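Local coordinates for heavy metal cation tricomponent efflux pump ZneA(CzcA-like) (PDB 4K0J), which probably exports zinc ions from the cell in exchange for protons, as the inner-membrane RND pump of a tripartite heavy-metal efflux system, at residues M74-F88 / G795-H807. Sequence-based numbering, arbitrary orientation.
Sequences MGVPGMHVMRSKSTF and GETTITREMNKRH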
loop_
_atom_site.group_PDB
_atom_site.type_symbol
_atom_site.label_atom_id
_atom_site.label_comp_id
_atom_site.label_asym_id
_atom_site.label_seq_id
_atom_site.Cartn_x
_atom_site.Cartn_y
_atom_site.Cartn_z
ATOM N N MET C 74 -12.042 -17.923 -1.298
ATOM C CA MET C 74 -11.006 -18.933 -1.553
ATOM C C MET C 74 -9.960 -18.416 -2.544
ATOM O O MET C 74 -8.796 -18.809 -2.496
ATOM C CB MET C 74 -11.626 -20.240 -2.062
ATOM C CG MET C 74 -10.624 -21.350 -2.388
ATOM S SD MET C 74 -9.775 -22.055 -0.956
ATOM C CE MET C 74 -8.630 -23.184 -1.744
ATOM N N GLY C 75 -10.384 -17.510 -3.419
ATOM C CA GLY C 75 -9.513 -16.965 -4.442
ATOM C C GLY C 75 -8.720 -15.728 -4.053
ATOM O O GLY C 75 -8.058 -15.138 -4.905
ATOM N N VAL C 76 -8.779 -15.321 -2.786
ATOM C CA VAL C 76 -7.964 -14.190 -2.351
ATOM C C VAL C 76 -6.487 -14.525 -2.509
ATOM O O VAL C 76 -6.060 -15.646 -2.229
ATOM C CB VAL C 76 -8.248 -13.741 -0.894
ATOM C CG1 VAL C 76 -9.695 -13.311 -0.742
ATOM C CG2 VAL C 76 -7.888 -14.836 0.107
ATOM N N PRO C 77 -5.703 -13.555 -2.993
ATOM C CA PRO C 77 -4.267 -13.760 -3.172
ATOM C C PRO C 77 -3.566 -13.973 -1.839
ATOM O O PRO C 77 -3.986 -13.423 -0.821
ATOM C CB PRO C 77 -3.809 -12.446 -3.802
ATOM C CG PRO C 77 -4.843 -11.457 -3.403
ATOM C CD PRO C 77 -6.123 -12.215 -3.431
ATOM N N GLY C 78 -2.512 -14.782 -1.850
ATOM C CA GLY C 78 -1.716 -15.013 -0.662
ATOM C C GLY C 78 -2.387 -15.903 0.365
ATOM O O GLY C 78 -1.894 -16.045 1.481
ATOM N N MET C 79 -3.509 -16.507 -0.007
ATOM C CA MET C 79 -4.219 -17.394 0.904
ATOM C C MET C 79 -3.424 -18.677 1.144
ATOM O O MET C 79 -2.792 -19.199 0.231
ATOM C CB MET C 79 -5.599 -17.732 0.348
ATOM C CG MET C 79 -6.499 -18.446 1.339
ATOM S SD MET C 79 -7.263 -19.927 0.661
ATOM C CE MET C 79 -5.845 -21.015 0.541
ATOM N N HIS C 80 -3.457 -19.180 2.374
ATOM C CA HIS C 80 -2.757 -20.415 2.712
ATOM C C HIS C 80 -3.717 -21.478 3.222
ATOM O O HIS C 80 -3.835 -22.547 2.635
ATOM C CB HIS C 80 -1.678 -20.158 3.757
ATOM C CG HIS C 80 -0.929 -21.387 4.166
ATOM N ND1 HIS C 80 -0.800 -21.778 5.482
ATOM C CD2 HIS C 80 -0.269 -22.313 3.431
ATOM C CE1 HIS C 80 -0.090 -22.893 5.539
ATOM N NE2 HIS C 80 0.246 -23.236 4.308
ATOM N N VAL C 81 -4.394 -21.180 4.327
ATOM C CA VAL C 81 -5.389 -22.092 4.883
ATOM C C VAL C 81 -6.721 -21.376 5.034
ATOM O O VAL C 81 -6.773 -20.250 5.535
ATOM C CB VAL C 81 -4.959 -22.631 6.258
ATOM C CG1 VAL C 81 -5.998 -23.592 6.806
ATOM C CG2 VAL C 81 -3.616 -23.320 6.158
ATOM N N MET C 82 -7.801 -22.022 4.601
ATOM C CA MET C 82 -9.117 -21.410 4.723
ATOM C C MET C 82 -10.111 -22.272 5.488
ATOM O O MET C 82 -10.516 -23.328 5.020
ATOM C CB MET C 82 -9.683 -21.059 3.353
ATOM C CG MET C 82 -10.791 -20.037 3.434
ATOM S SD MET C 82 -11.932 -20.131 2.049
ATOM C CE MET C 82 -13.098 -18.866 2.535
ATOM N N ARG C 83 -10.503 -21.798 6.665
ATOM C CA ARG C 83 -11.456 -22.497 7.517
ATOM C C ARG C 83 -12.725 -21.674 7.680
ATOM O O ARG C 83 -12.741 -20.487 7.368
ATOM C CB ARG C 83 -10.831 -22.766 8.886
ATOM C CG ARG C 83 -10.115 -24.097 8.974
ATOM C CD ARG C 83 -8.641 -23.935 9.284
ATOM N NE ARG C 83 -8.415 -23.373 10.610
ATOM C CZ ARG C 83 -7.218 -23.265 11.172
ATOM N NH1 ARG C 83 -6.140 -23.689 10.526
ATOM N NH2 ARG C 83 -7.098 -22.736 12.380
ATOM N N SER C 84 -13.787 -22.298 8.169
ATOM C CA SER C 84 -15.044 -21.587 8.389
ATOM C C SER C 84 -15.991 -22.347 9.316
ATOM O O SER C 84 -15.998 -23.577 9.341
ATOM C CB SER C 84 -15.740 -21.300 7.054
ATOM O OG SER C 84 -15.976 -22.493 6.327
ATOM N N LYS C 85 -16.794 -21.604 10.072
ATOM C CA LYS C 85 -17.713 -22.212 11.024
ATOM C C LYS C 85 -19.070 -21.523 11.033
ATOM O O LYS C 85 -19.165 -20.299 11.150
ATOM C CB LYS C 85 -17.117 -22.208 12.426
ATOM C CG LYS C 85 -17.776 -23.187 13.361
ATOM C CD LYS C 85 -17.122 -23.155 14.731
ATOM C CE LYS C 85 -15.629 -23.447 14.651
ATOM N NZ LYS C 85 -14.986 -23.422 15.996
ATOM N N SER C 86 -20.119 -22.331 10.926
ATOM C CA SER C 86 -21.475 -21.820 10.777
ATOM C C SER C 86 -22.394 -22.346 11.874
ATOM O O SER C 86 -22.347 -23.534 12.218
ATOM C CB SER C 86 -22.016 -22.219 9.413
ATOM O OG SER C 86 -20.977 -22.200 8.448
ATOM N N THR C 87 -23.233 -21.459 12.408
ATOM C CA THR C 87 -24.013 -21.778 13.597
ATOM C C THR C 87 -25.055 -20.722 13.961
ATOM O O THR C 87 -25.144 -19.662 13.334
ATOM C CB THR C 87 -23.096 -21.984 14.828
ATOM O OG1 THR C 87 -23.899 -22.176 16.000
ATOM C CG2 THR C 87 -22.199 -20.773 15.027
ATOM N N PHE C 88 -25.841 -21.043 14.988
ATOM C CA PHE C 88 -26.803 -20.122 15.581
ATOM C C PHE C 88 -26.095 -18.815 15.892
ATOM O O PHE C 88 -25.076 -18.792 16.590
ATOM C CB PHE C 88 -27.402 -20.741 16.854
ATOM C CG PHE C 88 -28.348 -19.834 17.610
ATOM C CD1 PHE C 88 -29.681 -19.733 17.241
ATOM C CD2 PHE C 88 -27.911 -19.116 18.717
ATOM C CE1 PHE C 88 -30.557 -18.912 17.946
ATOM C CE2 PHE C 88 -28.781 -18.294 19.424
ATOM C CZ PHE C 88 -30.105 -18.193 19.037
ATOM N N GLY C 795 -31.256 -30.775 15.117
ATOM C CA GLY C 795 -30.503 -30.094 14.077
ATOM C C GLY C 795 -29.042 -29.962 14.458
ATOM O O GLY C 795 -28.688 -30.171 15.607
ATOM N N GLU C 796 -28.184 -29.615 13.508
ATOM C CA GLU C 796 -26.761 -29.494 13.811
ATOM C C GLU C 796 -26.452 -28.196 14.554
ATOM O O GLU C 796 -27.065 -27.168 14.299
ATOM C CB GLU C 796 -25.917 -29.613 12.541
ATOM C CG GLU C 796 -24.429 -29.810 12.810
ATOM C CD GLU C 796 -24.122 -31.136 13.496
ATOM O OE1 GLU C 796 -23.445 -31.121 14.550
ATOM O OE2 GLU C 796 -24.555 -32.189 12.975
ATOM N N THR C 797 -25.502 -28.253 15.481
ATOM C CA THR C 797 -25.166 -27.098 16.304
ATOM C C THR C 797 -24.117 -26.231 15.626
ATOM O O THR C 797 -24.171 -24.997 15.700
ATOM C CB THR C 797 -24.623 -27.524 17.683
ATOM O OG1 THR C 797 -25.556 -28.400 18.318
ATOM C CG2 THR C 797 -24.418 -26.320 18.567
ATOM N N THR C 798 -23.171 -26.889 14.960
ATOM C CA THR C 798 -22.022 -26.224 14.357
ATOM C C THR C 798 -21.533 -26.974 13.122
ATOM O O THR C 798 -21.326 -28.183 13.169
ATOM C CB THR C 798 -20.874 -26.111 15.371
ATOM O OG1 THR C 798 -21.068 -24.944 16.180
ATOM C CG2 THR C 798 -19.542 -26.002 14.669
ATOM N N ILE C 799 -21.360 -26.253 12.017
ATOM C CA ILE C 799 -20.851 -26.846 10.781
ATOM C C ILE C 799 -19.503 -26.237 10.422
ATOM O O ILE C 799 -19.416 -25.042 10.150
ATOM C CB ILE C 799 -21.812 -26.614 9.607
ATOM C CG1 ILE C 799 -23.209 -27.139 9.947
ATOM C CG2 ILE C 799 -21.272 -27.271 8.352
ATOM C CD1 ILE C 799 -24.307 -26.522 9.113
ATOM N N THR C 800 -18.455 -27.053 10.419
ATOM C CA THR C 800 -17.114 -26.549 10.140
ATOM C C THR C 800 -16.592 -27.015 8.783
ATOM O O THR C 800 -16.355 -28.205 8.574
ATOM C CB THR C 800 -16.100 -26.946 11.245
ATOM O OG1 THR C 800 -15.862 -28.357 11.209
ATOM C CG2 THR C 800 -16.618 -26.566 12.616
ATOM N N ARG C 801 -16.407 -26.072 7.865
ATOM C CA ARG C 801 -15.888 -26.390 6.536
ATOM C C ARG C 801 -14.478 -25.831 6.337
ATOM O O ARG C 801 -14.249 -24.627 6.482
ATOM C CB ARG C 801 -16.833 -25.877 5.446
ATOM C CG ARG C 801 -17.369 -26.968 4.531
ATOM C CD ARG C 801 -18.381 -26.431 3.528
ATOM N NE ARG C 801 -17.768 -25.630 2.469
ATOM C CZ ARG C 801 -17.541 -26.064 1.231
ATOM N NH1 ARG C 801 -17.874 -27.301 0.884
ATOM N NH2 ARG C 801 -16.983 -25.259 0.335
ATOM N N GLU C 802 -13.537 -26.717 6.019
ATOM C CA GLU C 802 -12.140 -26.331 5.814
ATOM C C GLU C 802 -11.627 -26.816 4.470
ATOM O O GLU C 802 -11.675 -28.012 4.181
ATOM C CB GLU C 802 -11.254 -26.895 6.922
ATOM C CG GLU C 802 -9.782 -26.983 6.548
ATOM C CD GLU C 802 -8.940 -27.593 7.648
ATOM O OE1 GLU C 802 -8.086 -28.453 7.335
ATOM O OE2 GLU C 802 -9.132 -27.214 8.823
ATOM N N MET C 803 -11.118 -25.886 3.666
ATOM C CA MET C 803 -10.672 -26.184 2.307
ATOM C C MET C 803 -11.792 -26.824 1.500
ATOM O O MET C 803 -11.560 -27.762 0.734
ATOM C CB MET C 803 -9.440 -27.091 2.314
ATOM C CG MET C 803 -8.153 -26.368 2.632
ATOM S SD MET C 803 -7.920 -24.958 1.539
ATOM C CE MET C 803 -6.336 -24.364 2.097
ATOM N N ASN C 804 -13.006 -26.315 1.696
ATOM C CA ASN C 804 -14.187 -26.782 0.979
ATOM C C ASN C 804 -14.499 -28.243 1.257
ATOM O O ASN C 804 -14.904 -28.993 0.370
ATOM C CB ASN C 804 -14.036 -26.514 -0.513
ATOM C CG ASN C 804 -13.410 -25.169 -0.785
ATOM O OD1 ASN C 804 -12.402 -25.070 -1.481
ATOM N ND2 ASN C 804 -13.988 -24.123 -0.207
ATOM N N LYS C 805 -14.302 -28.632 2.509
ATOM C CA LYS C 805 -14.575 -29.985 2.964
ATOM C C LYS C 805 -15.239 -29.938 4.336
ATOM O O LYS C 805 -14.720 -29.317 5.268
ATOM C CB LYS C 805 -13.275 -30.787 3.048
ATOM C CG LYS C 805 -12.493 -30.887 1.741
ATOM C CD LYS C 805 -11.130 -31.523 1.969
ATOM C CE LYS C 805 -10.348 -31.646 0.674
ATOM N NZ LYS C 805 -9.001 -32.237 0.908
ATOM N N ARG C 806 -16.394 -30.583 4.454
ATOM C CA ARG C 806 -17.053 -30.730 5.742
ATOM C C ARG C 806 -16.233 -31.709 6.578
ATOM O O ARG C 806 -15.985 -32.836 6.148
ATOM C CB ARG C 806 -18.464 -31.281 5.548
ATOM C CG ARG C 806 -19.129 -30.851 4.256
ATOM C CD ARG C 806 -19.937 -29.577 4.430
ATOM N NE ARG C 806 -21.235 -29.838 5.042
ATOM C CZ ARG C 806 -22.315 -30.206 4.361
ATOM N NH1 ARG C 806 -22.251 -30.350 3.045
ATOM N NH2 ARG C 806 -23.456 -30.425 4.994
ATOM N N HIS C 807 -15.800 -31.287 7.762
ATOM C CA HIS C 807 -15.020 -32.176 8.616
ATOM C C HIS C 807 -15.407 -32.058 10.085
ATOM O O HIS C 807 -16.024 -31.083 10.503
ATOM C CB HIS C 807 -13.515 -31.927 8.437
ATOM C CG HIS C 807 -13.010 -30.704 9.143
ATOM N ND1 HIS C 807 -13.281 -29.424 8.709
ATOM C CD2 HIS C 807 -12.248 -30.568 10.254
ATOM C CE1 HIS C 807 -12.714 -28.555 9.525
ATOM N NE2 HIS C 807 -12.079 -29.223 10.471
#
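Arg83 and Glu802 lie side by side on one face of the sheet and point the same way, their guanidinium and carboxylate planes 39° apart. Glu802 OE2 sits 3.3 Å from Arg83 CG, but 4.3 Å from Arg83 NE and well out of the guanidinium plane, so any attraction would be one of charge alone and no N-H is aimed at the oxygen. Their polar ends are held elsewhere: Arg83 NH1 bonds to Leu660 O, Glu802 OE1 to Tyr672 OH. A second guanidinium, that of Arg801, has the backbone of Asn804 and Lys805 over one face, toward the rim, while its NE forms a salt bridge with Glu70 of helix 62-73.

On the Arg83 side of the sheet, Lys85 CG touches CG2 of both Thr798 and Thr800. Its chain starts anti to the backbone N and runs alongside Thr800. Ser84 OG, on the other side, donates to Arg801 O (2.7 Å) and is also hydrogen-bonded to Glu70 OE2, so the two acceptors probably compete for its proton.

The backbone bonds fix the register. Ser86 and Ile799 exchange two, the one from Ile799 N to Ser86 O being nearly straight (168°); at the far end of the pairing Met803 N bonds Met82 O at 3.0 Å. At Thr87, where strand 79-87 ends, the side-chain hydroxyl OG1 adds a bond to Thr797 O at 2.8 Å. Beyond the Met82 bond Met803 turns its tip back, SD to Met74 CE at 3.8 Å and CE tip to tip with Met79 CE.

The axes of 79-87 and 798-802, the latter part of strand 788-802, run at 163°: an antiparallel pairing within a sheet consistent with the periplasmic porter domain of RND pumps, joining a strand of the chain's N-terminal half, packed on helix 62-73, to one of its C-terminal half.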